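Local coordinates for concanavalin A-like lectin protein kinase family protein (Theobroma cacao, PDB 6CTH) that probably acts as a plant lectin receptor-like protein kinase, transferring phosphate from ATP to protein hydroxyls, and holds magnesium and an oxindole inhibitor in this crystal, at residues 113-118 and 208-213; 259-264 and 284-289. One frame throughout, in Å; residues are numbered along the deposited sequence.

Contact 1 of 2, residues 113-118 and 208-213; sequences EVRYRI and LEIASG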
loop_
_atom_site.group_PDB
_atom_site.type_symbol
_atom_site.label_atom_id
_atom_site.label_comp_id
_atom_site.label_asym_id
_atom_site.label_seq_id
_atom_site.Cartn_x
_atom_site.Cartn_y
_atom_site.Cartn_z
ATOM N N GLU A 113 0.043 -3.920 -18.407
ATOM C CA GLU A 113 -1.307 -4.411 -18.161
ATOM C C GLU A 113 -1.483 -4.843 -16.675
ATOM O O GLU A 113 -2.494 -4.528 -16.036
ATOM C CB GLU A 113 -1.665 -5.555 -19.136
ATOM N N VAL A 114 -0.486 -5.514 -16.130
ATOM C CA VAL A 114 -0.518 -5.897 -14.722
ATOM C C VAL A 114 -0.487 -4.671 -13.799
ATOM O O VAL A 114 -1.255 -4.618 -12.852
ATOM C CB VAL A 114 0.580 -6.921 -14.393
ATOM C CG1 VAL A 114 0.759 -7.072 -12.887
ATOM C CG2 VAL A 114 0.266 -8.267 -15.044
ATOM N N ARG A 115 0.326 -3.669 -14.110
ATOM C CA ARG A 115 0.394 -2.478 -13.269
ATOM C C ARG A 115 -0.918 -1.694 -13.183
ATOM O O ARG A 115 -1.313 -1.252 -12.114
ATOM C CB ARG A 115 1.489 -1.542 -13.775
ATOM C CG ARG A 115 2.898 -2.047 -13.544
ATOM C CD ARG A 115 3.924 -1.096 -14.135
ATOM N NE ARG A 115 5.175 -1.777 -14.436
ATOM C CZ ARG A 115 6.380 -1.271 -14.197
ATOM N NH1 ARG A 115 6.505 -0.073 -13.653
ATOM N NH2 ARG A 115 7.458 -1.971 -14.505
ATOM N N TYR A 116 -1.588 -1.537 -14.318
ATOM C CA TYR A 116 -2.849 -0.787 -14.399
ATOM C C TYR A 116 -3.908 -1.582 -13.614
ATOM O O TYR A 116 -4.714 -0.983 -12.922
ATOM C CB TYR A 116 -3.278 -0.568 -15.831
ATOM C CG TYR A 116 -4.209 0.620 -16.059
ATOM C CD1 TYR A 116 -3.785 1.916 -15.818
ATOM C CD2 TYR A 116 -5.483 0.448 -16.554
ATOM C CE1 TYR A 116 -4.614 2.993 -16.022
ATOM C CE2 TYR A 116 -6.348 1.530 -16.763
ATOM C CZ TYR A 116 -5.900 2.793 -16.487
ATOM O OH TYR A 116 -6.697 3.869 -16.735
ATOM N N ARG A 117 -3.856 -2.906 -13.704
ATOM C CA ARG A 117 -4.769 -3.765 -12.959
ATOM C C ARG A 117 -4.541 -3.620 -11.453
ATOM O O ARG A 117 -5.484 -3.546 -10.679
ATOM C CB ARG A 117 -4.590 -5.219 -13.382
ATOM C CG ARG A 117 -5.798 -6.096 -13.108
ATOM C CD ARG A 117 -5.376 -7.491 -12.683
ATOM N NE ARG A 117 -4.816 -8.255 -13.789
ATOM C CZ ARG A 117 -3.780 -9.079 -13.678
ATOM N NH1 ARG A 117 -3.340 -9.736 -14.739
ATOM N NH2 ARG A 117 -3.184 -9.243 -12.509
ATOM N N ILE A 118 -3.275 -3.569 -11.048
ATOM C CA ILE A 118 -2.921 -3.404 -9.655
ATOM C C ILE A 118 -3.464 -2.090 -9.101
ATOM O O ILE A 118 -3.975 -2.054 -7.984
ATOM C CB ILE A 118 -1.385 -3.525 -9.439
ATOM C CG1 ILE A 118 -0.940 -5.005 -9.594
ATOM C CG2 ILE A 118 -0.970 -2.984 -8.072
ATOM C CD1 ILE A 118 0.545 -5.231 -9.749
ATOM N N LEU A 208 1.718 6.852 -8.903
ATOM C CA LEU A 208 2.871 7.424 -9.632
ATOM C C LEU A 208 4.120 6.575 -9.526
ATOM O O LEU A 208 4.903 6.509 -10.482
ATOM C CB LEU A 208 3.111 8.849 -9.173
ATOM C CG LEU A 208 1.958 9.804 -9.494
ATOM C CD1 LEU A 208 2.208 11.199 -9.010
ATOM C CD2 LEU A 208 1.587 9.835 -10.977
ATOM N N GLU A 209 4.328 5.937 -8.367
ATOM C CA GLU A 209 5.424 4.976 -8.190
ATOM C C GLU A 209 5.254 3.819 -9.143
ATOM O O GLU A 209 6.212 3.325 -9.708
ATOM C CB GLU A 209 5.525 4.436 -6.762
ATOM C CG GLU A 209 5.869 5.482 -5.725
ATOM C CD GLU A 209 5.951 4.992 -4.325
ATOM O OE1 GLU A 209 5.074 4.144 -3.954
ATOM O OE2 GLU A 209 6.888 5.421 -3.565
ATOM N N ILE A 210 4.011 3.307 -9.269
ATOM C CA ILE A 210 3.753 2.196 -10.159
ATOM C C ILE A 210 3.982 2.549 -11.661
ATOM O O ILE A 210 4.586 1.780 -12.412
ATOM C CB ILE A 210 2.324 1.676 -9.888
ATOM C CG1 ILE A 210 2.257 1.016 -8.525
ATOM C CG2 ILE A 210 1.834 0.705 -10.944
ATOM C CD1 ILE A 210 0.838 0.642 -8.091
ATOM N N ALA A 211 3.520 3.708 -12.084
ATOM C CA ALA A 211 3.744 4.203 -13.453
ATOM C C ALA A 211 5.245 4.347 -13.785
ATOM O O ALA A 211 5.675 4.024 -14.898
ATOM C CB ALA A 211 3.079 5.553 -13.619
ATOM N N SER A 212 5.993 4.827 -12.809
ATOM C CA SER A 212 7.367 5.326 -13.044
ATOM C C SER A 212 8.462 4.339 -12.635
ATOM O O SER A 212 9.636 4.471 -13.065
ATOM C CB SER A 212 7.533 6.666 -12.305
ATOM O OG SER A 212 7.655 6.476 -10.890
ATOM N N GLY A 213 8.125 3.365 -11.789
ATOM C CA GLY A 213 9.108 2.503 -11.169
ATOM C C GLY A 213 10.091 3.213 -10.266
ATOM O O GLY A 213 11.197 2.717 -10.067
#
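The guanidinium of Arg115 is the flat group here, and it meets the neighbouring helix by its edge: Ile210 O lies in the plane of the group, next to NH1. The two helices, 112-132 and 196-212, are αE and αF of the C-terminal lobe of the protein kinase fold. The N-to-C directions of their short segments differ by 177°, almost exactly antiparallel, with axes 10.0 Å apart at closest approach. Arg115 and Ile210 stand opposite each other, CA to CA 6.5 Å. The arginine CG lies anti to the carbonyl carbon, and the chain is extended from CG to NE, so the side chain slides along the helix flank past Ile210, which points the opposite way. On this path Arg115 CB rests 3.6 Å from Ile210 CG2. Arg115 CD passes 3.4 Å from Ile210 O. The tip then donates NH1 to Ile210 O at 2.9 Å, approaching nearly along the C=O axis with an N-H...O angle of 157°. This carbonyl sits in the last turn of its helix, where the bond gives it a charged donor; the partial negative charge of the helix end probably favours the cation. NE bonds to Leu110 O, and NH1 also makes a salt bridge to Asp247, which together restrict the rotation of the group. One turn further along helix 112-132, Ile118 crosses Ile210 obliquely, its CG2 methyl meeting Ile210 CD1 at 4.1 Å, and Leu99 of helix 99-103 packs on both isoleucines. Helix 196-212 ends at Ser212; Gly213, the first residue beyond it, has the positive phi that favours glycine. Ser212 folds its hydroxyl back along the helix, OG donating to Leu208 O at 2.8 Å from above the carbonyl plane.

Contact 2 of 2, residues 259-264 and 284-289; sequences LECLVM and IQVLNF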
loop_
_atom_site.group_PDB
_atom_site.type_symbol
_atom_site.label_atom_id
_atom_site.label_comp_id
_atom_site.label_asym_id
_atom_site.label_seq_id
_atom_site.Cartn_x
_atom_site.Cartn_y
_atom_site.Cartn_z
ATOM N N LEU A 259 -1.539 5.318 -19.588
ATOM C CA LEU A 259 -0.451 5.953 -18.858
ATOM C C LEU A 259 -0.819 7.372 -18.510
ATOM O O LEU A 259 -0.595 7.809 -17.392
ATOM C CB LEU A 259 0.870 5.959 -19.651
ATOM C CG LEU A 259 2.000 6.780 -19.035
ATOM C CD1 LEU A 259 2.435 6.294 -17.654
ATOM C CD2 LEU A 259 3.176 6.758 -20.000
ATOM N N GLU A 260 -1.365 8.104 -19.486
ATOM C CA GLU A 260 -1.809 9.448 -19.249
ATOM C C GLU A 260 -2.821 9.481 -18.128
ATOM O O GLU A 260 -2.782 10.346 -17.254
ATOM C CB GLU A 260 -2.470 10.029 -20.527
ATOM C CG GLU A 260 -2.947 11.456 -20.383
ATOM C CD GLU A 260 -3.484 12.008 -21.707
ATOM O OE1 GLU A 260 -4.437 11.418 -22.241
ATOM O OE2 GLU A 260 -2.887 12.973 -22.194
ATOM N N CYS A 261 -3.750 8.543 -18.194
ATOM C CA CYS A 261 -4.835 8.507 -17.237
ATOM C C CYS A 261 -4.295 8.252 -15.844
ATOM O O CYS A 261 -4.687 8.929 -14.903
ATOM C CB CYS A 261 -5.816 7.435 -17.623
ATOM S SG CYS A 261 -7.289 7.497 -16.591
ATOM N N LEU A 262 -3.395 7.288 -15.743
ATOM C CA LEU A 262 -2.755 6.949 -14.463
ATOM C C LEU A 262 -2.002 8.117 -13.893
ATOM O O LEU A 262 -2.135 8.409 -12.717
ATOM C CB LEU A 262 -1.855 5.716 -14.587
ATOM C CG LEU A 262 -1.228 5.195 -13.281
ATOM C CD1 LEU A 262 -2.276 4.893 -12.229
ATOM C CD2 LEU A 262 -0.419 3.932 -13.528
ATOM N N VAL A 263 -1.216 8.812 -14.722
ATOM C CA VAL A 263 -0.465 9.960 -14.237
ATOM C C VAL A 263 -1.371 11.080 -13.785
ATOM O O VAL A 263 -1.147 11.650 -12.740
ATOM C CB VAL A 263 0.544 10.466 -15.315
ATOM C CG1 VAL A 263 1.123 11.815 -14.948
ATOM C CG2 VAL A 263 1.673 9.464 -15.479
ATOM N N MET A 264 -2.384 11.430 -14.580
ATOM C CA MET A 264 -3.250 12.530 -14.188
ATOM C C MET A 264 -4.083 12.203 -12.938
ATOM O O MET A 264 -4.295 13.065 -12.084
ATOM C CB MET A 264 -4.112 13.048 -15.377
ATOM C CG MET A 264 -3.302 13.894 -16.401
ATOM S SD MET A 264 -4.397 14.055 -17.818
ATOM C CE MET A 264 -5.266 15.531 -17.296
ATOM N N ILE A 284 -11.975 5.745 -9.626
ATOM C CA ILE A 284 -12.240 4.511 -10.340
ATOM C C ILE A 284 -12.974 4.786 -11.662
ATOM O O ILE A 284 -12.630 4.160 -12.682
ATOM C CB ILE A 284 -13.029 3.498 -9.481
ATOM C CG1 ILE A 284 -12.166 3.016 -8.319
ATOM C CG2 ILE A 284 -13.533 2.300 -10.302
ATOM C CD1 ILE A 284 -12.925 2.397 -7.169
ATOM N N GLN A 285 -13.919 5.724 -11.642
ATOM C CA GLN A 285 -14.652 6.124 -12.851
ATOM C C GLN A 285 -13.656 6.637 -13.925
ATOM O O GLN A 285 -13.743 6.255 -15.098
ATOM C CB GLN A 285 -15.687 7.243 -12.547
ATOM C CG GLN A 285 -16.834 6.924 -11.596
ATOM C CD GLN A 285 -17.525 8.222 -11.022
ATOM O OE1 GLN A 285 -18.098 8.231 -9.919
ATOM N NE2 GLN A 285 -17.466 9.333 -11.804
ATOM N N VAL A 286 -12.693 7.475 -13.518
ATOM C CA VAL A 286 -11.714 8.037 -14.453
ATOM C C VAL A 286 -10.770 6.968 -15.011
ATOM O O VAL A 286 -10.479 6.961 -16.222
ATOM C CB VAL A 286 -10.949 9.207 -13.832
ATOM C CG1 VAL A 286 -9.832 9.698 -14.747
ATOM C CG2 VAL A 286 -11.910 10.336 -13.513
ATOM N N LEU A 287 -10.250 6.097 -14.135
ATOM C CA LEU A 287 -9.414 4.978 -14.561
ATOM C C LEU A 287 -10.088 4.047 -15.577
ATOM O O LEU A 287 -9.383 3.455 -16.434
ATOM C CB LEU A 287 -8.949 4.125 -13.336
ATOM C CG LEU A 287 -7.920 4.865 -12.473
ATOM C CD1 LEU A 287 -7.691 4.087 -11.200
ATOM C CD2 LEU A 287 -6.589 5.212 -13.166
ATOM N N ASN A 288 -11.413 3.908 -15.474
ATOM C CA ASN A 288 -12.202 3.091 -16.412
ATOM C C ASN A 288 -12.787 3.896 -17.555
ATOM O O ASN A 288 -13.657 3.388 -18.277
ATOM C CB ASN A 288 -13.312 2.353 -15.660
ATOM C CG ASN A 288 -12.762 1.307 -14.732
ATOM O OD1 ASN A 288 -12.585 1.541 -13.534
ATOM N ND2 ASN A 288 -12.392 0.176 -15.290
ATOM N N PHE A 289 -12.376 5.152 -17.697
ATOM C CA PHE A 289 -12.782 6.006 -18.807
ATOM C C PHE A 289 -14.301 6.156 -18.873
ATOM O O PHE A 289 -14.872 6.272 -19.967
ATOM C CB PHE A 289 -12.211 5.460 -20.118
ATOM C CG PHE A 289 -10.712 5.359 -20.123
ATOM C CD1 PHE A 289 -9.932 6.510 -20.230
ATOM C CD2 PHE A 289 -10.084 4.119 -20.018
ATOM C CE1 PHE A 289 -8.539 6.426 -20.222
ATOM C CE2 PHE A 289 -8.704 4.023 -20.003
ATOM C CZ PHE A 289 -7.933 5.176 -20.101
#
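Cys261 is the centre of the first shell, its thiol pushed out from helix 256-269 against the last turn of helix 280-287. These are αH and αI, the closing helices of the kinase C-terminal lobe. SG lies anti to the backbone N, which carries the sulfur straight across to the other backbone: Cys261 SG is 3.3 Å from Val286 O. Beside that carbonyl, the Val286 CG1 methyl approaches the same sulfur at 3.8 Å. Leu287 reaches over with CD2, which stands 4.2 Å from Cys261 SG and is 4.4 Å from Leu262 CD1. Phe289 adds a further contact: its CE1 corner is 3.9 Å from Cys261 CB, and the sulfur sits 4.6 Å from the ring centroid, 37° off the normal, an oblique sulfur-aromatic contact. Val286 O hangs above one face of this ring, offset toward its rim.

The next shell sets these groups in place. Helix 280-287 ends in a Schellman motif with Phe289 as its C-prime residue; the positive phi there turns the chain back, and Phe289 N bonds to Val286 O at 3.0 Å. The same turn brings the phenyl ring alongside Cys261. Gln285 O accepts the amide of the residue after Phe289, the second bond of the motif. Lys257 makes a cation-pi contact with the ring, while Val265, one turn along from Cys261, packs on both Val286 and Leu287. No hydrogen bond joins the two segments, and the contact is mainly van der Waals packing of sulfur, methyls and ring; Val286 O, already gripped by Phe289 N, may polarise the thiol, in a mostly apolar setting.

Overall arrangement
Both contacts belong to the helical C-terminal lobe, follow one another along the chain, and have centres 12 Å apart. Tyr116 joins them: it faces away from segment 208-213 and sends its OH to Leu287 O at 2.7 Å, a probable hydrogen bond that ties helix 112-132 to the end of helix 280-287. The same hydroxyl packs against Cys261 SG, 3.7 Å away, and Phe289 CZ. A second link is Leu208 CD2 against Val263 O, 3.7 Å. Neither contact reaches the inhibitor pocket; the Ile118 side chain of contact 1 is still about 13 Å from the bound inhibitor. Neither contact contributes to the magnesium site of Asp141 and Asp159.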